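Putative two-component sensor histidine kinase protein (Sinorhizobium meliloti, PDB 3HCY) probably acts as a photoreceptor-type sensor histidine kinase passing phosphate from ATP to a protein histidine, the crystallised part being its GAF domain. Local coordinates at residues V69-V72 against D73-E76; E80-E83 against S84-E88; F118-S121 against E122-M125; L43-H46 against Y47-V51. All coordinates share one frame; numbering follows the deposited sequence.

Contact 1: residues V69-V72 against D73-E76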
loop_
_atom_site.group_PDB
_atom_site.type_symbol
_atom_site.label_atom_id
_atom_site.label_comp_id
_atom_site.label_asym_id
_atom_site.label_seq_id
_atom_site.Cartn_x
_atom_site.Cartn_y
_atom_site.Cartn_z
ATOM N N VAL A 69 0.539 10.767 18.937
ATOM C CA VAL A 69 0.617 10.823 20.394
ATOM C C VAL A 69 1.943 10.176 20.809
ATOM O O VAL A 69 2.119 8.956 20.811
ATOM C CB VAL A 69 -0.554 10.062 21.029
ATOM C CG1 VAL A 69 -0.329 9.839 22.534
ATOM C CG2 VAL A 69 -1.861 10.759 20.742
ATOM N N GLU A 70 2.878 11.006 21.194
ATOM C CA GLU A 70 4.244 10.558 21.412
ATOM C C GLU A 70 4.442 9.939 22.771
ATOM O O GLU A 70 5.262 9.035 22.922
ATOM C CB GLU A 70 5.196 11.735 21.237
ATOM C CG GLU A 70 5.209 12.193 19.805
ATOM C CD GLU A 70 6.072 13.388 19.594
ATOM O OE1 GLU A 70 6.520 13.987 20.629
ATOM O OE2 GLU A 70 6.281 13.730 18.393
ATOM N N ASN A 71 3.725 10.479 23.756
ATOM C CA ASN A 71 3.674 9.921 25.099
ATOM C C ASN A 71 2.271 10.011 25.558
ATOM O O ASN A 71 1.695 11.102 25.529
ATOM C CB ASN A 71 4.518 10.724 26.039
ATOM C CG ASN A 71 4.887 9.960 27.255
ATOM O OD1 ASN A 71 4.030 9.365 27.923
ATOM N ND2 ASN A 71 6.180 9.971 27.576
ATOM N N VAL A 72 1.729 8.876 25.979
ATOM C CA VAL A 72 0.339 8.821 26.392
ATOM C C VAL A 72 0.161 9.730 27.571
ATOM O O VAL A 72 -0.877 10.416 27.676
ATOM C CB VAL A 72 -0.144 7.464 26.920
ATOM C CG1 VAL A 72 -1.651 7.377 26.746
ATOM C CG2 VAL A 72 0.507 6.352 26.248
ATOM N N ASP A 73 1.144 9.709 28.471
ATOM C CA ASP A 73 1.027 10.433 29.711
ATOM C C ASP A 73 0.862 11.879 29.462
ATOM O O ASP A 73 0.288 12.574 30.265
ATOM C CB ASP A 73 2.248 10.221 30.574
ATOM C CG ASP A 73 2.347 8.787 31.079
ATOM O OD1 ASP A 73 1.274 8.236 31.456
ATOM O OD2 ASP A 73 3.486 8.221 31.091
ATOM N N ASP A 74 1.344 12.340 28.331
ATOM C CA ASP A 74 1.209 13.723 27.999
ATOM C C ASP A 74 0.023 14.018 27.049
ATOM O O ASP A 74 -0.132 15.143 26.637
ATOM C CB ASP A 74 2.572 14.220 27.484
ATOM C CG ASP A 74 3.717 14.045 28.554
ATOM O OD1 ASP A 74 3.505 14.256 29.786
ATOM O OD2 ASP A 74 4.851 13.688 28.163
ATOM N N ALA A 75 -0.852 13.050 26.760
ATOM C CA ALA A 75 -2.003 13.273 25.864
ATOM C C ALA A 75 -3.275 13.821 26.551
ATOM O O ALA A 75 -3.376 13.867 27.781
ATOM C CB ALA A 75 -2.337 11.989 25.108
ATOM N N GLU A 76 -4.250 14.187 25.710
ATOM C CA GLU A 76 -5.562 14.771 26.089
ATOM C C GLU A 76 -6.674 13.727 26.312
ATOM O O GLU A 76 -7.775 13.863 25.740
ATOM C CB GLU A 76 -6.069 15.652 24.925
ATOM C CG GLU A 76 -5.272 16.899 24.639
ATOM C CD GLU A 76 -5.801 17.682 23.420
ATOM O OE1 GLU A 76 -6.685 17.139 22.678
ATOM O OE2 GLU A 76 -5.319 18.833 23.211
#
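With its CG swung opposite the backbone N (chi1 -160°) and the amide twisted about chi2, Asn-71 carries OD1 forward along the chain to the backbone N of Asp-73, 3.0 Å away. The donor is tilted 19° from the plane of the side-chain carbonyl. This ring, closed from an asparagine side chain to the amide two residues on, is an Asx turn, a role suited to a short amide side chain. On it are superposed two overlapping type I beta turns in the loop between strand 67-69 and helix 79-88 of the GAF domain. The first is closed by Asp-74 N on Asn-71 O at 3.1 Å, the second by Ala-75 N on Val-72 O at 2.8 Å. The Asp-74 carboxylate folds back beside Asn-71, with OD2 3.7 Å from CB, its plane 47° from that of the amide. Asp-73 and Asp-74 keep their carboxylates at the exposed surface, whereas small Ala-75 points its CB back toward the preceding residues and meets CG1 of Val-69 at 3.9 Å. Val-72 is buried against Lys-82, Ile-85 and Val-86 of helix 79-88, where a branched apolar side chain fits.

Contact 2: residues E80-E83 against S84-E88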
loop_
_atom_site.group_PDB
_atom_site.type_symbol
_atom_site.label_atom_id
_atom_site.label_comp_id
_atom_site.label_asym_id
_atom_site.label_seq_id
_atom_site.Cartn_x
_atom_site.Cartn_y
_atom_site.Cartn_z
ATOM N N GLU A 80 -10.518 7.157 31.820
ATOM C CA GLU A 80 -10.858 5.834 31.405
ATOM C C GLU A 80 -10.041 5.342 30.203
ATOM O O GLU A 80 -9.602 4.186 30.176
ATOM C CB GLU A 80 -12.337 5.808 31.041
ATOM C CG GLU A 80 -13.323 6.019 32.212
ATOM C CD GLU A 80 -14.793 6.046 31.709
ATOM O OE1 GLU A 80 -15.002 6.094 30.470
ATOM O OE2 GLU A 80 -15.739 5.990 32.558
ATOM N N LEU A 81 -9.876 6.212 29.207
ATOM C CA LEU A 81 -9.339 5.836 27.900
ATOM C C LEU A 81 -7.814 5.839 27.914
ATOM O O LEU A 81 -7.179 5.016 27.247
ATOM C CB LEU A 81 -9.862 6.798 26.833
ATOM C CG LEU A 81 -9.433 6.724 25.343
ATOM C CD1 LEU A 81 -9.886 5.384 24.747
ATOM C CD2 LEU A 81 -9.898 7.883 24.492
ATOM N N LYS A 82 -7.229 6.778 28.656
ATOM C CA LYS A 82 -5.838 6.683 29.027
ATOM C C LYS A 82 -5.545 5.442 29.872
ATOM O O LYS A 82 -4.566 4.792 29.674
ATOM C CB LYS A 82 -5.407 7.945 29.744
ATOM C CG LYS A 82 -3.908 7.986 30.127
ATOM C CD LYS A 82 -3.482 9.313 30.818
ATOM C CE LYS A 82 -1.984 9.372 31.236
ATOM N NZ LYS A 82 -1.598 10.677 31.907
ATOM N N GLU A 83 -6.419 5.067 30.778
ATOM C CA GLU A 83 -6.170 3.848 31.547
ATOM C C GLU A 83 -6.202 2.645 30.642
ATOM O O GLU A 83 -5.459 1.679 30.836
ATOM C CB GLU A 83 -7.185 3.687 32.684
ATOM C CG GLU A 83 -7.001 2.404 33.577
ATOM C CD GLU A 83 -5.524 2.113 34.030
ATOM O OE1 GLU A 83 -4.853 3.039 34.555
ATOM O OE2 GLU A 83 -5.039 0.946 33.878
ATOM N N SER A 84 -7.069 2.700 29.641
ATOM C CA SER A 84 -7.210 1.579 28.723
ATOM C C SER A 84 -5.951 1.381 27.910
ATOM O O SER A 84 -5.509 0.252 27.726
ATOM C CB SER A 84 -8.410 1.759 27.811
ATOM O OG SER A 84 -9.475 0.946 28.266
ATOM N N ILE A 85 -5.362 2.482 27.450
ATOM C CA ILE A 85 -4.156 2.382 26.634
ATOM C C ILE A 85 -2.991 1.850 27.498
ATOM O O ILE A 85 -2.425 0.811 27.215
ATOM C CB ILE A 85 -3.756 3.732 26.064
ATOM C CG1 ILE A 85 -4.657 4.084 24.880
ATOM C CG2 ILE A 85 -2.222 3.721 25.722
ATOM C CD1 ILE A 85 -4.936 5.583 24.785
ATOM N N VAL A 86 -2.666 2.568 28.571
ATOM C CA VAL A 86 -1.548 2.202 29.383
ATOM C C VAL A 86 -1.723 0.780 29.943
ATOM O O VAL A 86 -0.814 -0.022 29.882
ATOM C CB VAL A 86 -1.161 3.326 30.465
ATOM C CG1 VAL A 86 -0.102 2.857 31.334
ATOM C CG2 VAL A 86 -0.899 4.670 29.829
ATOM N N GLY A 87 -2.902 0.407 30.385
ATOM C CA GLY A 87 -3.045 -0.946 30.885
ATOM C C GLY A 87 -2.809 -2.007 29.844
ATOM O O GLY A 87 -2.437 -3.151 30.181
ATOM N N GLU A 88 -3.045 -1.640 28.585
ATOM C CA GLU A 88 -2.701 -2.516 27.456
ATOM C C GLU A 88 -1.208 -2.593 27.269
ATOM O O GLU A 88 -0.698 -3.519 26.646
ATOM C CB GLU A 88 -3.359 -2.016 26.154
ATOM C CG GLU A 88 -3.076 -2.833 24.852
ATOM C CD GLU A 88 -3.568 -4.261 24.895
ATOM O OE1 GLU A 88 -4.499 -4.508 25.661
ATOM O OE2 GLU A 88 -3.017 -5.138 24.184
#
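Residues Glu-80 to Glu-83 give their carbonyls in turn to the amides four places on, from Ser-84 to Gly-87, in a regular alpha-helical run; the bond from Val-86 N to Lys-82 O, 3.1 Å long, is the straightest at 167°. The side chains lie mostly along the helix surface rather than against one another. Ile-85 leans back toward the preceding turn, and its CD1 comes to 3.4 Å from Leu-81 O. That buried residue is also met by Phe-77 and Ile-90, so a large branched hydrocarbon is well placed here. One turn apart, Lys-82 and Val-86 lie loosely alongside, CG of the lysine 4.5 Å from CG2 of the valine. The fully extended lysine chain goes on past this point to the preceding loop, where NZ is hydrogen-bonded to the backbone O of Asp-73. Glu-83 bends at chi2 (46°), which draws its carboxylate along the helix until OE2 lies 4.1 Å from CA of Gly-87, which has no side chain of its own. Ser-84, small enough for a close helix neighbour, sets CB 3.5 Å from Leu-81 O and faces Ala-50 of helix 45-50, while Glu-88, the last residue here, forms a salt bridge with Arg-23 and its OE1 is probably hydrogen-bonded to Ser-44 OG. The pattern is that of an amphipathic surface helix: the Ile-85 side is turned to the interior of the GAF domain, while Glu-80, Glu-83 and Gly-87 are exposed.

Contact 3: residues F118-S121 against E122-M125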
loop_
_atom_site.group_PDB
_atom_site.type_symbol
_atom_site.label_atom_id
_atom_site.label_comp_id
_atom_site.label_asym_id
_atom_site.label_seq_id
_atom_site.Cartn_x
_atom_site.Cartn_y
_atom_site.Cartn_z
ATOM N N PHE A 118 7.673 10.950 15.835
ATOM C CA PHE A 118 7.368 10.404 14.538
ATOM C C PHE A 118 8.206 11.068 13.455
ATOM O O PHE A 118 8.007 12.230 13.132
ATOM C CB PHE A 118 5.867 10.479 14.249
ATOM C CG PHE A 118 5.029 9.618 15.177
ATOM C CD1 PHE A 118 4.890 9.943 16.532
ATOM C CD2 PHE A 118 4.395 8.472 14.710
ATOM C CE1 PHE A 118 4.106 9.146 17.374
ATOM C CE2 PHE A 118 3.616 7.678 15.558
ATOM C CZ PHE A 118 3.458 8.002 16.859
ATOM N N ALA A 119 9.143 10.301 12.899
ATOM C CA ALA A 119 10.001 10.739 11.806
ATOM C C ALA A 119 9.188 10.943 10.542
ATOM O O ALA A 119 8.292 10.154 10.231
ATOM C CB ALA A 119 11.066 9.724 11.583
ATOM N N ASP A 120 9.504 12.008 9.812
ATOM C CA ASP A 120 8.773 12.367 8.585
ATOM C C ASP A 120 8.684 11.234 7.608
ATOM O O ASP A 120 7.596 10.866 7.138
ATOM C CB ASP A 120 9.468 13.507 7.926
ATOM C CG ASP A 120 9.291 14.737 8.696
ATOM O OD1 ASP A 120 8.394 14.679 9.544
ATOM O OD2 ASP A 120 10.078 15.708 8.529
ATOM N N SER A 121 9.850 10.674 7.326
ATOM C CA SER A 121 9.952 9.488 6.526
ATOM C C SER A 121 8.861 8.439 6.886
ATOM O O SER A 121 8.176 7.989 5.965
ATOM C CB SER A 121 11.384 8.949 6.648
ATOM O OG SER A 121 11.472 7.554 6.405
ATOM N N GLU A 122 8.678 8.061 8.174
ATOM C CA GLU A 122 7.750 6.962 8.501
ATOM C C GLU A 122 6.324 7.431 8.338
ATOM O O GLU A 122 5.470 6.683 7.855
ATOM C CB GLU A 122 7.959 6.308 9.873
ATOM C CG GLU A 122 9.283 5.519 10.041
ATOM C CD GLU A 122 9.548 4.893 11.497
ATOM O OE1 GLU A 122 8.813 5.195 12.502
ATOM O OE2 GLU A 122 10.540 4.133 11.629
ATOM N N ILE A 123 6.067 8.680 8.681
ATOM C CA ILE A 123 4.755 9.275 8.397
ATOM C C ILE A 123 4.413 9.117 6.887
ATOM O O ILE A 123 3.332 8.617 6.499
ATOM C CB ILE A 123 4.722 10.775 8.882
ATOM C CG1 ILE A 123 4.802 10.809 10.436
ATOM C CG2 ILE A 123 3.485 11.502 8.340
ATOM C CD1 ILE A 123 5.263 12.110 11.111
ATOM N N GLY A 124 5.356 9.495 6.032
ATOM C CA GLY A 124 5.165 9.361 4.597
ATOM C C GLY A 124 4.925 7.920 4.193
ATOM O O GLY A 124 4.027 7.616 3.418
ATOM N N MET A 125 5.749 7.019 4.698
ATOM C CA MET A 125 5.518 5.628 4.422
ATOM C C MET A 125 4.064 5.255 4.844
ATOM O O MET A 125 3.330 4.710 4.016
ATOM C CB MET A 125 6.599 4.778 5.087
ATOM C CG MET A 125 7.872 4.774 4.263
ATOM S SD MET A 125 9.202 3.840 5.012
ATOM C CE MET A 125 9.385 4.753 6.554
#
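Phe-118 and Ile-123 make the apolar part of this helix start. With CG1 beside its own backbone N (chi1 -67°), Ile-123 extends back past the first turn, and its CD1 lands 3.6 Å from CB of Phe-118. The residue before the N-cap thus meets the fourth residue of the helix, the definition of a hydrophobic staple.

A methyl-to-hydroxyl contact of a different kind is made by Met-125, whose chain bends at chi3 (-60°) and brings CE to 3.5 Å from Ser-121 OG.

The backbone bonds begin at Ala-119, the N-cap residue, whose O accepts from Ile-123 N at 3.1 Å and more weakly from Glu-122 N. Gly-124 N then reaches Asp-120 O at 2.8 Å. Met-125 N meets Ser-121 O at 2.9 Å. As for charge, Asp-120 and Glu-122 put two carboxylates in the first turn, where the partial positive charge of a helix start would probably suit them.

Helix 120-146 follows the loop that leaves strand 104-112. Around its start, the Phe-118 ring meets His-116 edge-to-face and also touches Phe-68 of strand 67-69. Glu-122 and Met-125 pack on Leu-19 of helix 5-19, and Met-125 further meets Thr-128 of the second subunit, so the second turn of the helix, at Met-125, borders that subunit.

Contact 4: residues L43-H46 against Y47-V51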
loop_
_atom_site.group_PDB
_atom_site.type_symbol
_atom_site.label_atom_id
_atom_site.label_comp_id
_atom_site.label_asym_id
_atom_site.label_seq_id
_atom_site.Cartn_x
_atom_site.Cartn_y
_atom_site.Cartn_z
ATOM N N LEU A 43 -2.603 -6.326 19.647
ATOM C CA LEU A 43 -3.558 -5.841 20.605
ATOM C C LEU A 43 -4.291 -7.067 21.137
ATOM O O LEU A 43 -4.518 -8.052 20.414
ATOM C CB LEU A 43 -4.594 -4.915 19.928
ATOM C CG LEU A 43 -3.986 -3.642 19.317
ATOM C CD1 LEU A 43 -5.044 -2.714 18.734
ATOM C CD2 LEU A 43 -3.101 -2.905 20.334
ATOM N N SER A 44 -4.699 -6.982 22.400
ATOM C CA SER A 44 -5.592 -7.982 22.950
ATOM C C SER A 44 -7.056 -7.592 22.604
ATOM O O SER A 44 -7.386 -6.402 22.394
ATOM C CB SER A 44 -5.414 -8.050 24.451
ATOM O OG SER A 44 -5.978 -6.872 24.969
ATOM N N GLU A 45 -7.924 -8.605 22.614
ATOM C CA GLU A 45 -9.359 -8.403 22.515
ATOM C C GLU A 45 -9.882 -7.572 23.651
ATOM O O GLU A 45 -10.706 -6.691 23.468
ATOM C CB GLU A 45 -10.012 -9.745 22.503
ATOM C CG GLU A 45 -9.741 -10.421 21.158
ATOM C CD GLU A 45 -10.195 -11.871 21.072
ATOM O OE1 GLU A 45 -10.599 -12.477 22.105
ATOM O OE2 GLU A 45 -10.144 -12.404 19.937
ATOM N N HIS A 46 -9.338 -7.793 24.831
ATOM C CA HIS A 46 -9.705 -6.969 25.943
ATOM C C HIS A 46 -9.564 -5.533 25.546
ATOM O O HIS A 46 -10.476 -4.757 25.740
ATOM C CB HIS A 46 -8.827 -7.256 27.117
ATOM C CG HIS A 46 -9.214 -6.505 28.344
ATOM N ND1 HIS A 46 -10.257 -6.901 29.161
ATOM C CD2 HIS A 46 -8.677 -5.397 28.921
ATOM C CE1 HIS A 46 -10.345 -6.062 30.187
ATOM N NE2 HIS A 46 -9.405 -5.136 30.060
ATOM N N TYR A 47 -8.423 -5.172 24.962
ATOM C CA TYR A 47 -8.233 -3.794 24.540
ATOM C C TYR A 47 -9.251 -3.430 23.492
ATOM O O TYR A 47 -9.761 -2.326 23.472
ATOM C CB TYR A 47 -6.836 -3.564 23.977
ATOM C CG TYR A 47 -6.584 -2.125 23.474
ATOM C CD1 TYR A 47 -6.544 -1.839 22.121
ATOM C CD2 TYR A 47 -6.373 -1.064 24.355
ATOM C CE1 TYR A 47 -6.310 -0.548 21.661
ATOM C CE2 TYR A 47 -6.135 0.236 23.882
ATOM C CZ TYR A 47 -6.109 0.476 22.528
ATOM O OH TYR A 47 -5.898 1.753 22.020
ATOM N N GLN A 48 -9.525 -4.352 22.597
ATOM C CA GLN A 48 -10.318 -4.004 21.440
ATOM C C GLN A 48 -11.757 -3.679 21.844
ATOM O O GLN A 48 -12.308 -2.659 21.397
ATOM C CB GLN A 48 -10.229 -5.121 20.376
ATOM C CG GLN A 48 -8.833 -5.229 19.789
ATOM C CD GLN A 48 -8.648 -6.322 18.812
ATOM O OE1 GLN A 48 -9.370 -7.317 18.842
ATOM N NE2 GLN A 48 -7.676 -6.175 17.952
ATOM N N ARG A 49 -12.329 -4.517 22.726
ATOM C CA ARG A 49 -13.654 -4.288 23.288
ATOM C C ARG A 49 -13.648 -2.995 24.071
ATOM O O ARG A 49 -14.564 -2.201 24.002
ATOM C CB ARG A 49 -14.027 -5.419 24.221
ATOM C CG ARG A 49 -14.293 -6.798 23.578
ATOM C CD ARG A 49 -14.983 -7.789 24.599
ATOM N NE ARG A 49 -14.137 -8.104 25.791
ATOM C CZ ARG A 49 -13.199 -9.072 25.874
ATOM N NH1 ARG A 49 -12.929 -9.910 24.856
ATOM N NH2 ARG A 49 -12.521 -9.210 27.002
ATOM N N ALA A 50 -12.561 -2.792 24.797
ATOM C CA ALA A 50 -12.367 -1.648 25.667
ATOM C C ALA A 50 -12.561 -0.341 24.960
ATOM O O ALA A 50 -13.204 0.549 25.476
ATOM C CB ALA A 50 -10.975 -1.679 26.253
ATOM N N VAL A 51 -12.018 -0.192 23.775
ATOM C CA VAL A 51 -11.852 1.130 23.207
ATOM C C VAL A 51 -12.573 1.408 21.926
ATOM O O VAL A 51 -12.234 2.336 21.233
ATOM C CB VAL A 51 -10.416 1.325 22.846
ATOM C CG1 VAL A 51 -9.570 1.036 24.006
ATOM C CG2 VAL A 51 -10.068 0.387 21.781
#
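Arg-49 reaches back over the turn that holds Glu-45 and His-46. Its CB lies 3.6 Å from Glu-45 O, and CG stays equally near that oxygen. A bend at chi3 (-63°) then folds the chain toward the start of the helix and lays one face of the guanidinium over the backbone, with CZ 4.1 Å from His-46 CA. At the tip the two nitrogens part: NH1 meets CB of Glu-45 at 3.8 Å, while NH2 comes to the edge of the His-46 ring, 3.9 Å from ND1, with the ring and guanidinium planes almost perpendicular. The Glu-45 carboxylate is nearby yet beyond salt-bridge distance, so its pull on the arginine is probably modest.

Helix 45-50 is the short helix that leads away from strand 35-41 in the GAF domain, and Ser-44 is its N-cap. Ser-44 OG accepts from Tyr-47 N at 3.0 Å with an angle of 162°, while the same OG is also hydrogen-bonded to OE1 of Glu-88; a serine suits a place that needs such a short polar reach. The ring of Tyr-47 touches Leu-43 through its CD1 atom, 3.8 Å from the leucine CD1, and Val-51 CG1 rests over one ring face. Tyr-47 is buried against Ile-85 and Tyr-111, and Gln-48 runs extended beside Ser-44, its CG 3.2 Å from Ser-44 O.

In the fold
Along the chain the order is contact 4, contact 1, contact 2, contact 3, all within one GAF domain built on a five-stranded antiparallel sheet. Contacts 4 and 2 are the two short helices, 45-50 and 79-88, in contact, with centres about 10 Å apart, and joined through Ser-44 and Glu-88. Contact 1, the loop leading into helix 79-88, has its centre about 11 Å from that of contact 2 and touches it through Val-72 and Asp-73. Contact 3 opens the long helix 120-146 across the domain from contact 4, their centres about 26 Å apart. Contact 2 thus links contacts 4 and 1, while contact 3, joined to contact 1 through Phe-118, leads on to the second subunit.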